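Local atomic coordinates of 457aa long hypothetical protein (Pyrococcus horikoshii, PDB entry 2CSU), a protein that is of unknown function but probably belongs to a family of CoA-binding proteins that combine a Rossmann-type domain with flavodoxin-like domains. Residues A351-K361 and E388-E399. Residues are numbered along the deposited sequence; the frame is centred on the assembly and turned at random.
Sequences ARGEDYYRTAK and EHAEGIIRAVKE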
ATOM      1  N   ALA A 351      21.506   0.320 -14.947  1.00 40.20           N
ATOM      2  CA  ALA A 351      20.613   0.255 -16.096  1.00 39.80           C
ATOM      3  C   ALA A 351      19.976   1.596 -16.465  1.00 40.16           C
ATOM      4  O   ALA A 351      19.287   2.237 -15.656  1.00 38.53           O
ATOM      5  CB  ALA A 351      19.531  -0.774 -15.855  1.00 39.92           C
ATOM      6  N   ARG A 352      20.207   2.006 -17.708  1.00 40.59           N
ATOM      7  CA  ARG A 352      19.651   3.245 -18.228  1.00 40.78           C
ATOM      8  C   ARG A 352      18.443   2.970 -19.119  1.00 39.98           C
ATOM      9  O   ARG A 352      18.124   1.835 -19.454  1.00 39.06           O
ATOM     10  CB  ARG A 352      20.746   3.953 -19.033  1.00 42.34           C
ATOM     11  CG  ARG A 352      21.833   4.561 -18.143  1.00 44.46           C
ATOM     12  CD  ARG A 352      22.763   5.490 -18.934  1.00 47.16           C
ATOM     13  NE  ARG A 352      23.754   6.104 -18.044  1.00 48.83           N
ATOM     14  CZ  ARG A 352      23.373   7.218 -17.398  1.00 49.78           C
ATOM     15  NH1 ARG A 352      22.158   7.708 -17.587  1.00 50.66           N
ATOM     16  NH2 ARG A 352      24.201   7.793 -16.520  1.00 50.56           N
ATOM     17  N   GLY A 353      17.731   4.055 -19.467  1.00 40.40           N
ATOM     18  CA  GLY A 353      16.576   3.891 -20.340  1.00 39.72           C
ATOM     19  C   GLY A 353      16.890   2.969 -21.523  1.00 39.85           C
ATOM     20  O   GLY A 353      16.132   2.071 -21.865  1.00 40.42           O
ATOM     21  N   GLU A 354      18.035   3.241 -22.178  1.00 39.39           N
ATOM     22  CA  GLU A 354      18.409   2.434 -23.334  1.00 38.82           C
ATOM     23  C   GLU A 354      18.467   0.942 -22.990  1.00 37.72           C
ATOM     24  O   GLU A 354      18.113   0.076 -23.779  1.00 37.36           O
ATOM     25  CB  GLU A 354      19.776   2.900 -23.842  1.00 40.93           C
ATOM     26  CG  GLU A 354      19.751   4.322 -24.411  1.00 44.19           C
ATOM     27  CD  GLU A 354      18.582   4.489 -25.359  1.00 45.76           C
ATOM     28  OE1 GLU A 354      18.385   3.632 -26.212  1.00 45.64           O
ATOM     29  OE2 GLU A 354      17.895   5.503 -25.259  1.00 46.50           O
ATOM     30  N   ASP A 355      18.976   0.656 -21.774  1.00 36.27           N
ATOM     31  CA  ASP A 355      19.072  -0.735 -21.347  1.00 35.31           C
ATOM     32  C   ASP A 355      17.691  -1.370 -21.184  1.00 34.51           C
ATOM     33  O   ASP A 355      17.456  -2.518 -21.535  1.00 33.90           O
ATOM     34  CB  ASP A 355      19.825  -0.779 -20.016  1.00 35.61           C
ATOM     35  CG  ASP A 355      21.280  -0.389 -20.233  1.00 35.07           C
ATOM     36  OD1 ASP A 355      21.794   0.378 -19.417  1.00 34.48           O
ATOM     37  OD2 ASP A 355      21.888  -0.874 -21.183  1.00 35.30           O
ATOM     38  N   TYR A 356      16.772  -0.593 -20.577  1.00 33.60           N
ATOM     39  CA  TYR A 356      15.411  -1.090 -20.407  1.00 33.52           C
ATOM     40  C   TYR A 356      14.730  -1.334 -21.759  1.00 34.28           C
ATOM     41  O   TYR A 356      14.049  -2.325 -21.977  1.00 33.28           O
ATOM     42  CB  TYR A 356      14.618  -0.061 -19.597  1.00 32.44           C
ATOM     43  CG  TYR A 356      14.651  -0.410 -18.149  1.00 31.91           C
ATOM     44  CD1 TYR A 356      15.755  -0.061 -17.377  1.00 31.14           C
ATOM     45  CD2 TYR A 356      13.567  -1.054 -17.551  1.00 32.51           C
ATOM     46  CE1 TYR A 356      15.773  -0.343 -16.018  1.00 31.93           C
ATOM     47  CE2 TYR A 356      13.589  -1.344 -16.192  1.00 31.70           C
ATOM     48  CZ  TYR A 356      14.689  -0.997 -15.430  1.00 31.91           C
ATOM     49  OH  TYR A 356      14.714  -1.266 -14.073  1.00 30.29           O
ATOM     50  N   TYR A 357      14.904  -0.361 -22.676  1.00 34.93           N
ATOM     51  CA  TYR A 357      14.330  -0.515 -24.011  1.00 35.83           C
ATOM     52  C   TYR A 357      14.808  -1.808 -24.676  1.00 35.95           C
ATOM     53  O   TYR A 357      14.024  -2.644 -25.104  1.00 36.31           O
ATOM     54  CB  TYR A 357      14.752   0.693 -24.856  1.00 37.78           C
ATOM     55  CG  TYR A 357      14.710   0.365 -26.310  1.00 39.77           C
ATOM     56  CD1 TYR A 357      13.486   0.155 -26.942  1.00 41.00           C
ATOM     57  CD2 TYR A 357      15.887   0.310 -27.059  1.00 40.49           C
ATOM     58  CE1 TYR A 357      13.438  -0.098 -28.305  1.00 41.54           C
ATOM     59  CE2 TYR A 357      15.841   0.048 -28.421  1.00 41.40           C
ATOM     60  CZ  TYR A 357      14.622  -0.162 -29.042  1.00 41.89           C
ATOM     61  OH  TYR A 357      14.569  -0.468 -30.388  1.00 43.04           O
ATOM     62  N   ARG A 358      16.120  -1.972 -24.784  1.00 35.77           N
ATOM     63  CA  ARG A 358      16.672  -3.141 -25.452  1.00 35.79           C
ATOM     64  C   ARG A 358      16.261  -4.466 -24.822  1.00 34.82           C
ATOM     65  O   ARG A 358      15.824  -5.380 -25.520  1.00 35.33           O
ATOM     66  CB  ARG A 358      18.202  -3.051 -25.499  1.00 36.57           C
ATOM     67  CG  ARG A 358      18.728  -2.028 -26.494  1.00 38.05           C
ATOM     68  CD  ARG A 358      20.251  -1.988 -26.481  1.00 37.73           C
ATOM     69  NE  ARG A 358      20.851  -2.951 -27.406  1.00 37.96           N
ATOM     70  CZ  ARG A 358      22.161  -3.036 -27.629  1.00 38.25           C
ATOM     71  NH1 ARG A 358      22.991  -2.223 -26.986  1.00 37.30           N
ATOM     72  NH2 ARG A 358      22.644  -3.916 -28.501  1.00 37.93           N
ATOM     73  N   THR A 359      16.407  -4.571 -23.507  1.00 33.92           N
ATOM     74  CA  THR A 359      16.055  -5.806 -22.811  1.00 33.29           C
ATOM     75  C   THR A 359      14.570  -6.177 -22.959  1.00 33.07           C
ATOM     76  O   THR A 359      14.233  -7.344 -23.170  1.00 32.79           O
ATOM     77  CB  THR A 359      16.399  -5.707 -21.309  1.00 32.86           C
ATOM     78  OG1 THR A 359      17.805  -5.467 -21.156  1.00 31.78           O
ATOM     79  CG2 THR A 359      16.038  -6.998 -20.602  1.00 32.36           C
ATOM     80  N   ALA A 360      13.690  -5.187 -22.855  1.00 33.10           N
ATOM     81  CA  ALA A 360      12.252  -5.427 -22.972  1.00 33.94           C
ATOM     82  C   ALA A 360      11.911  -5.936 -24.372  1.00 34.43           C
ATOM     83  O   ALA A 360      11.131  -6.884 -24.527  1.00 33.70           O
ATOM     84  CB  ALA A 360      11.479  -4.144 -22.667  1.00 33.52           C
ATOM     85  N   LYS A 361      12.507  -5.299 -25.378  1.00 35.55           N
ATOM     86  CA  LYS A 361      12.314  -5.669 -26.778  1.00 37.17           C
ATOM     87  C   LYS A 361      12.754  -7.118 -26.963  1.00 36.90           C
ATOM     88  O   LYS A 361      12.008  -7.953 -27.488  1.00 36.96           O
ATOM     89  CB  LYS A 361      13.147  -4.736 -27.671  1.00 38.71           C
ATOM     90  CG  LYS A 361      13.058  -5.011 -29.171  1.00 41.86           C
ATOM     91  CD  LYS A 361      13.630  -3.835 -29.986  1.00 42.94           C
ATOM     92  CE  LYS A 361      14.240  -4.301 -31.309  1.00 45.07           C
ATOM     93  NZ  LYS A 361      14.823  -3.177 -32.112  1.00 46.19           N
ATOM     94  N   GLU A 388      13.245   7.771 -17.558  1.00 33.60           N
ATOM     95  CA  GLU A 388      13.839   7.132 -18.724  1.00 32.18           C
ATOM     96  C   GLU A 388      13.617   5.636 -18.810  1.00 31.26           C
ATOM     97  O   GLU A 388      13.349   5.104 -19.889  1.00 30.72           O
ATOM     98  CB  GLU A 388      15.336   7.468 -18.825  1.00 33.43           C
ATOM     99  CG  GLU A 388      16.207   7.097 -17.638  1.00 35.20           C
ATOM    100  CD  GLU A 388      17.656   7.535 -17.844  1.00 35.70           C
ATOM    101  OE1 GLU A 388      17.941   8.751 -17.716  1.00 34.93           O
ATOM    102  OE2 GLU A 388      18.501   6.667 -18.153  1.00 35.19           O
ATOM    103  N   HIS A 389      13.706   4.950 -17.678  1.00 30.17           N
ATOM    104  CA  HIS A 389      13.514   3.508 -17.676  1.00 28.50           C
ATOM    105  C   HIS A 389      12.098   3.189 -18.136  1.00 27.28           C
ATOM    106  O   HIS A 389      11.893   2.307 -18.962  1.00 25.82           O
ATOM    107  CB  HIS A 389      13.820   2.976 -16.280  1.00 28.62           C
ATOM    108  CG  HIS A 389      15.032   3.612 -15.675  1.00 28.23           C
ATOM    109  ND1 HIS A 389      14.988   4.835 -15.041  1.00 27.64           N
ATOM    110  CD2 HIS A 389      16.336   3.248 -15.702  1.00 27.63           C
ATOM    111  CE1 HIS A 389      16.214   5.197 -14.705  1.00 29.04           C
ATOM    112  NE2 HIS A 389      17.051   4.253 -15.097  1.00 28.64           N
ATOM    113  N   ALA A 390      11.118   3.918 -17.619  1.00 27.53           N
ATOM    114  CA  ALA A 390       9.741   3.711 -18.052  1.00 28.37           C
ATOM    115  C   ALA A 390       9.656   4.000 -19.556  1.00 30.13           C
ATOM    116  O   ALA A 390       9.136   3.197 -20.324  1.00 29.96           O
ATOM    117  CB  ALA A 390       8.820   4.623 -17.298  1.00 28.22           C
ATOM    118  N   GLU A 391      10.172   5.149 -19.978  1.00 31.92           N
ATOM    119  CA  GLU A 391      10.145   5.500 -21.396  1.00 33.36           C
ATOM    120  C   GLU A 391      10.702   4.327 -22.175  1.00 33.61           C
ATOM    121  O   GLU A 391      10.118   3.895 -23.164  1.00 35.03           O
ATOM    122  CB  GLU A 391      10.984   6.754 -21.654  1.00 34.53           C
ATOM    123  CG  GLU A 391      10.374   8.016 -21.060  1.00 35.60           C
ATOM    124  CD  GLU A 391      11.379   9.136 -20.911  1.00 37.34           C
ATOM    125  OE1 GLU A 391      11.059  10.123 -20.213  1.00 37.45           O
ATOM    126  OE2 GLU A 391      12.487   9.027 -21.486  1.00 38.11           O
ATOM    127  N   GLY A 392      11.833   3.803 -21.712  1.00 34.20           N
ATOM    128  CA  GLY A 392      12.434   2.658 -22.377  1.00 33.10           C
ATOM    129  C   GLY A 392      11.494   1.464 -22.470  1.00 32.77           C
ATOM    130  O   GLY A 392      11.534   0.722 -23.449  1.00 32.91           O
ATOM    131  N   ILE A 393      10.651   1.266 -21.461  1.00 32.31           N
ATOM    132  CA  ILE A 393       9.702   0.146 -21.469  1.00 31.87           C
ATOM    133  C   ILE A 393       8.653   0.405 -22.544  1.00 32.26           C
ATOM    134  O   ILE A 393       8.348  -0.444 -23.392  1.00 31.18           O
ATOM    135  CB  ILE A 393       8.920   0.030 -20.125  1.00 31.42           C
ATOM    136  CG1 ILE A 393       9.865  -0.284 -18.964  1.00 30.58           C
ATOM    137  CG2 ILE A 393       7.821  -1.029 -20.261  1.00 30.30           C
ATOM    138  CD1 ILE A 393      10.562  -1.566 -19.097  1.00 31.42           C
ATOM    139  N   ILE A 394       8.083   1.597 -22.446  1.00 33.10           N
ATOM    140  CA  ILE A 394       7.047   2.070 -23.339  1.00 34.63           C
ATOM    141  C   ILE A 394       7.490   2.010 -24.795  1.00 35.47           C
ATOM    142  O   ILE A 394       6.799   1.452 -25.648  1.00 34.98           O
ATOM    143  CB  ILE A 394       6.664   3.513 -22.949  1.00 34.28           C
ATOM    144  CG1 ILE A 394       5.986   3.492 -21.573  1.00 33.85           C
ATOM    145  CG2 ILE A 394       5.800   4.145 -24.027  1.00 34.49           C
ATOM    146  CD1 ILE A 394       5.551   4.840 -21.057  1.00 33.66           C
ATOM    147  N   ARG A 395       8.657   2.572 -25.071  1.00 36.51           N
ATOM    148  CA  ARG A 395       9.186   2.582 -26.427  1.00 37.74           C
ATOM    149  C   ARG A 395       9.303   1.160 -26.993  1.00 38.12           C
ATOM    150  O   ARG A 395       9.001   0.921 -28.165  1.00 36.99           O
ATOM    151  CB  ARG A 395      10.549   3.279 -26.421  1.00 39.98           C
ATOM    152  CG  ARG A 395      11.174   3.481 -27.780  1.00 42.20           C
ATOM    153  CD  ARG A 395      12.601   3.943 -27.620  1.00 44.80           C
ATOM    154  NE  ARG A 395      13.381   3.698 -28.825  1.00 46.89           N
ATOM    155  CZ  ARG A 395      14.707   3.673 -28.850  1.00 48.70           C
ATOM    156  NH1 ARG A 395      15.394   3.881 -27.730  1.00 49.35           N
ATOM    157  NH2 ARG A 395      15.344   3.429 -29.986  1.00 49.21           N
ATOM    158  N   ALA A 396       9.729   0.209 -26.160  1.00 38.55           N
ATOM    159  CA  ALA A 396       9.871  -1.177 -26.606  1.00 38.47           C
ATOM    160  C   ALA A 396       8.524  -1.826 -26.926  1.00 39.51           C
ATOM    161  O   ALA A 396       8.356  -2.410 -27.996  1.00 39.55           O
ATOM    162  CB  ALA A 396      10.616  -2.002 -25.552  1.00 38.41           C
ATOM    163  N   VAL A 397       7.567  -1.734 -26.004  1.00 40.18           N
ATOM    164  CA  VAL A 397       6.244  -2.326 -26.230  1.00 40.88           C
ATOM    165  C   VAL A 397       5.647  -1.776 -27.524  1.00 41.67           C
ATOM    166  O   VAL A 397       5.094  -2.518 -28.346  1.00 40.97           O
ATOM    167  CB  VAL A 397       5.265  -2.002 -25.063  1.00 40.37           C
ATOM    168  CG1 VAL A 397       3.860  -2.515 -25.400  1.00 39.79           C
ATOM    169  CG2 VAL A 397       5.766  -2.633 -23.756  1.00 39.81           C
ATOM    170  N   LYS A 398       5.771  -0.466 -27.698  1.00 43.72           N
ATOM    171  CA  LYS A 398       5.235   0.190 -28.888  1.00 46.08           C
ATOM    172  C   LYS A 398       5.913  -0.287 -30.181  1.00 46.76           C
ATOM    173  O   LYS A 398       5.421  -0.089 -31.284  1.00 47.33           O
ATOM    174  CB  LYS A 398       5.435   1.699 -28.730  1.00 46.87           C
ATOM    175  CG  LYS A 398       4.623   2.497 -29.748  1.00 49.32           C
ATOM    176  CD  LYS A 398       5.199   3.898 -29.985  1.00 50.29           C
ATOM    177  CE  LYS A 398       4.175   4.864 -30.596  1.00 51.80           C
ATOM    178  NZ  LYS A 398       4.283   6.164 -29.943  1.00 53.04           N
ATOM    179  N   GLU A 399       7.107  -0.894 -30.026  1.00 48.26           N
ATOM    180  CA  GLU A 399       7.846  -1.263 -31.227  1.00 49.12           C
ATOM    181  C   GLU A 399       7.510  -2.687 -31.683  1.00 49.27           C
ATOM    182  O   GLU A 399       7.004  -2.913 -32.776  1.00 49.39           O
ATOM    183  CB  GLU A 399       9.341  -1.139 -30.926  1.00 49.88           C
ATOM    184  CG  GLU A 399      10.081  -0.323 -31.988  1.00 51.07           C
ATOM    185  CD  GLU A 399      11.538  -0.723 -32.007  1.00 51.76           C
ATOM    186  OE1 GLU A 399      11.819  -1.903 -32.138  1.00 51.50           O
ATOM    187  OE2 GLU A 399      12.387   0.159 -31.898  1.00 52.12           O
TER
HETATM  188  O   HOH W   1      20.583   7.655 -20.334  1.00 52.97           O
HETATM  189  O   HOH W   2      14.786   4.631 -24.818  1.00 49.41           O
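With chi1 at 156° and -175°, Tyr357 and Arg395 both turn CG away from their own backbone nitrogens, and the extended arginine lays its guanidinium flat over the phenol ring. Arg395 CZ stands 3.8 Å from the Tyr357 ring centroid with the planes 5° apart, a cation-pi stack that leaves NH1 for a salt bridge, its hydrogen bond weak, to Glu354 OE1. Tyr357 is a knob in the hole formed by Gly392, Arg395, Ala396 and Glu399; a phenol suits it because Tyr357 OH also gives a 2.7 Å hydrogen bond to Glu399 OE2. Lys361 NZ donates to Tyr357 OH at 3.2 Å and forms a salt bridge, again weakly hydrogen-bonded, to Glu399 OE1. Gly353 and Gly392, lacking side chains, let the helix axes approach to 7.1 Å, with a CA-H...O contact from Tyr357 to Gly392. Glu388 OE2 accepts a nearly straight 3.0 Å bond from Gly353 N, while Thr385 N holds Glu388 OE1. Facing the sheet, His389 CB makes a CH-pi contact over the Tyr356 ring, and Ile393 CD1 meets its edge. These helices, running in roughly the same direction before and after strand 371-377, pack Tyr356, Ala360 and Ile393 against it and strand 295-300.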